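Local coordinates for protein tRNA (cytosine(72)-C(5))-methyltransferase (PDB 5ZVE) that transfers a methyl group from S-adenosyl-L-methionine to the C5 position of cytosine 72 in several tRNAs, and appears to raise their thermal stability slightly, at residues V91-K95 with Y96-S100. Numbering follows the deposited sequence.
Sequences VVANK and YAAES
Asn94 N-caps the short helix that follows strand 90-93, its OD1 accepting from the backbone N of Ala97 at 2.9 Å in a nearly straight bond (170°). A second, weak bond reaches the same OD1 from Tyr96 N at 3.0 Å, more bent at 124°. Asparagine suits this place because its amide carbonyl can bend back over the first turn: chi1 of 68° sets CG between the backbone N and the carbonyl carbon, bringing OD1 to amides that have no preceding helical turn to supply acceptors. The main chain of Asn94 joins in, its O taking the Ala98 N at 2.9 Å as the first i to i+4 bond of the helix. An alanine here would keep that backbone bond but lose OD1, and would probably leave the N-H groups of Tyr96 and Ala97 without their cap and the first turn more prone to fray.

Charge and solvent govern the outer side. The Lys95 chain, bent at chi3 and chi4, folds over one face of the Tyr96 ring, and NZ lies 4.0 Å from the ring centroid in an off-centre cation-pi contact. A water bridges Lys95 O and Glu99 OE1, linking the first turn to an extended acidic side chain.

Apolar packing closes the inner side: Ala93 CB meets Ala97 CB at 3.9 Å and Ala98 CB at 4.1 Å, small methyls that let strand end and helix lie close.

Within the PUA domain, this strand-to-helix turn continues from strand 90-93, which pairs with strands 112-115 and 124-128. Leu107 of strand 107-108 touches both Ala93 and Ala97, while Lys95 reaches Glu288 in a loop of the methyltransferase region.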
ATOM      1  N   VAL A  91      -4.873 -27.869  -5.063  1.00 15.71           N
ATOM      2  CA  VAL A  91      -4.279 -27.472  -3.794  1.00 18.24           C
ATOM      3  C   VAL A  91      -4.982 -26.209  -3.307  1.00 20.25           C
ATOM      4  O   VAL A  91      -5.092 -25.229  -4.042  1.00 21.89           O
ATOM      5  CB  VAL A  91      -2.764 -27.204  -3.900  1.00 21.26           C
ATOM      6  CG1 VAL A  91      -2.218 -26.752  -2.554  1.00 21.21           C
ATOM      7  CG2 VAL A  91      -2.029 -28.443  -4.377  1.00 20.38           C
ATOM      8  N   VAL A  92      -5.475 -26.241  -2.074  1.00 23.06           N
ATOM      9  CA  VAL A  92      -6.130 -25.077  -1.496  1.00 18.25           C
ATOM     10  C   VAL A  92      -5.150 -24.319  -0.610  1.00 22.07           C
ATOM     11  O   VAL A  92      -4.665 -24.851   0.387  1.00 21.38           O
ATOM     12  CB  VAL A  92      -7.372 -25.465  -0.678  1.00 22.82           C
ATOM     13  CG1 VAL A  92      -8.124 -24.215  -0.239  1.00 22.28           C
ATOM     14  CG2 VAL A  92      -8.281 -26.377  -1.487  1.00 17.10           C
ATOM     15  N   ALA A  93      -4.856 -23.078  -0.989  1.00 20.33           N
ATOM     16  CA  ALA A  93      -3.981 -22.217  -0.205  1.00 23.31           C
ATOM     17  C   ALA A  93      -4.826 -21.374   0.728  1.00 23.41           C
ATOM     18  O   ALA A  93      -5.949 -21.016   0.385  1.00 23.15           O
ATOM     19  CB  ALA A  93      -3.137 -21.329  -1.116  1.00 18.57           C
ATOM     20  N   ASN A  94      -4.309 -21.066   1.911  1.00 26.08           N
ATOM     21  CA  ASN A  94      -5.035 -20.167   2.795  1.00 26.43           C
ATOM     22  C   ASN A  94      -5.055 -18.757   2.212  1.00 26.71           C
ATOM     23  O   ASN A  94      -4.337 -18.464   1.254  1.00 26.90           O
ATOM     24  CB  ASN A  94      -4.452 -20.182   4.220  1.00 28.44           C
ATOM     25  CG  ASN A  94      -3.056 -19.573   4.319  1.00 27.82           C
ATOM     26  OD1 ASN A  94      -2.789 -18.478   3.822  1.00 29.95           O
ATOM     27  ND2 ASN A  94      -2.162 -20.284   4.995  1.00 30.13           N
ATOM     28  N   LYS A  95      -5.888 -17.905   2.797  1.00 28.17           N
ATOM     29  CA  LYS A  95      -6.166 -16.569   2.283  1.00 33.38           C
ATOM     30  C   LYS A  95      -4.897 -15.772   1.966  1.00 29.72           C
ATOM     31  O   LYS A  95      -4.812 -15.095   0.941  1.00 30.01           O
ATOM     32  CB  LYS A  95      -7.029 -15.809   3.297  1.00 32.04           C
ATOM     33  CG  LYS A  95      -7.278 -14.357   2.963  1.00 43.77           C
ATOM     34  CD  LYS A  95      -8.361 -13.766   3.861  1.00 45.34           C
ATOM     35  CE  LYS A  95      -7.763 -13.046   5.056  1.00 48.16           C
ATOM     36  NZ  LYS A  95      -6.855 -11.942   4.625  1.00 56.11           N
ATOM     37  N   TYR A  96      -3.908 -15.868   2.846  1.00 28.35           N
ATOM     38  CA  TYR A  96      -2.696 -15.074   2.707  1.00 29.45           C
ATOM     39  C   TYR A  96      -1.755 -15.649   1.650  1.00 29.12           C
ATOM     40  O   TYR A  96      -1.170 -14.908   0.861  1.00 27.49           O
ATOM     41  CB  TYR A  96      -1.983 -14.966   4.054  1.00 28.58           C
ATOM     42  CG  TYR A  96      -2.853 -14.361   5.132  1.00 40.87           C
ATOM     43  CD1 TYR A  96      -2.975 -12.983   5.259  1.00 46.94           C
ATOM     44  CD2 TYR A  96      -3.558 -15.166   6.019  1.00 43.35           C
ATOM     45  CE1 TYR A  96      -3.773 -12.424   6.240  1.00 49.58           C
ATOM     46  CE2 TYR A  96      -4.358 -14.613   7.004  1.00 48.40           C
ATOM     47  CZ  TYR A  96      -4.460 -13.243   7.107  1.00 46.64           C
ATOM     48  OH  TYR A  96      -5.254 -12.687   8.084  1.00 63.53           O
ATOM     49  N   ALA A  97      -1.609 -16.970   1.640  1.00 23.26           N
ATOM     50  CA  ALA A  97      -0.754 -17.634   0.660  1.00 31.48           C
ATOM     51  C   ALA A  97      -1.285 -17.440  -0.755  1.00 26.15           C
ATOM     52  O   ALA A  97      -0.518 -17.239  -1.694  1.00 27.70           O
ATOM     53  CB  ALA A  97      -0.638 -19.118   0.980  1.00 26.99           C
ATOM     54  N   ALA A  98      -2.605 -17.515  -0.893  1.00 25.47           N
ATOM     55  CA  ALA A  98      -3.258 -17.390  -2.190  1.00 24.16           C
ATOM     56  C   ALA A  98      -3.013 -16.038  -2.857  1.00 22.04           C
ATOM     57  O   ALA A  98      -2.835 -15.966  -4.072  1.00 21.96           O
ATOM     58  CB  ALA A  98      -4.740 -17.634  -2.042  1.00 20.86           C
ATOM     59  N   GLU A  99      -3.009 -14.969  -2.062  1.00 23.51           N
ATOM     60  CA  GLU A  99      -2.820 -13.622  -2.595  1.00 21.64           C
ATOM     61  C   GLU A  99      -1.394 -13.421  -3.119  1.00 22.29           C
ATOM     62  O   GLU A  99      -1.177 -12.697  -4.089  1.00 22.23           O
ATOM     63  CB  GLU A  99      -3.149 -12.568  -1.528  1.00 23.47           C
ATOM     64  CG  GLU A  99      -2.933 -11.129  -1.987  1.00 31.17           C
ATOM     65  CD  GLU A  99      -3.219 -10.104  -0.899  1.00 36.57           C
ATOM     66  OE1 GLU A  99      -4.208 -10.280  -0.159  1.00 41.11           O
ATOM     67  OE2 GLU A  99      -2.468  -9.107  -0.799  1.00 40.13           O
ATOM     68  N   SER A 100      -0.423 -14.060  -2.476  1.00 20.27           N
ATOM     69  CA  SER A 100       0.963 -13.943  -2.909  1.00 24.40           C
ATOM     70  C   SER A 100       1.223 -14.794  -4.163  1.00 21.24           C
ATOM     71  O   SER A 100       1.888 -14.340  -5.092  1.00 20.56           O
ATOM     72  CB  SER A 100       1.909 -14.334  -1.770  1.00 18.91           C
ATOM     73  OG  SER A 100       1.678 -15.666  -1.359  1.00 28.27           O
TER
HETATM   74  O   HOH W   1      -5.975 -12.113   0.378  1.00 34.60           O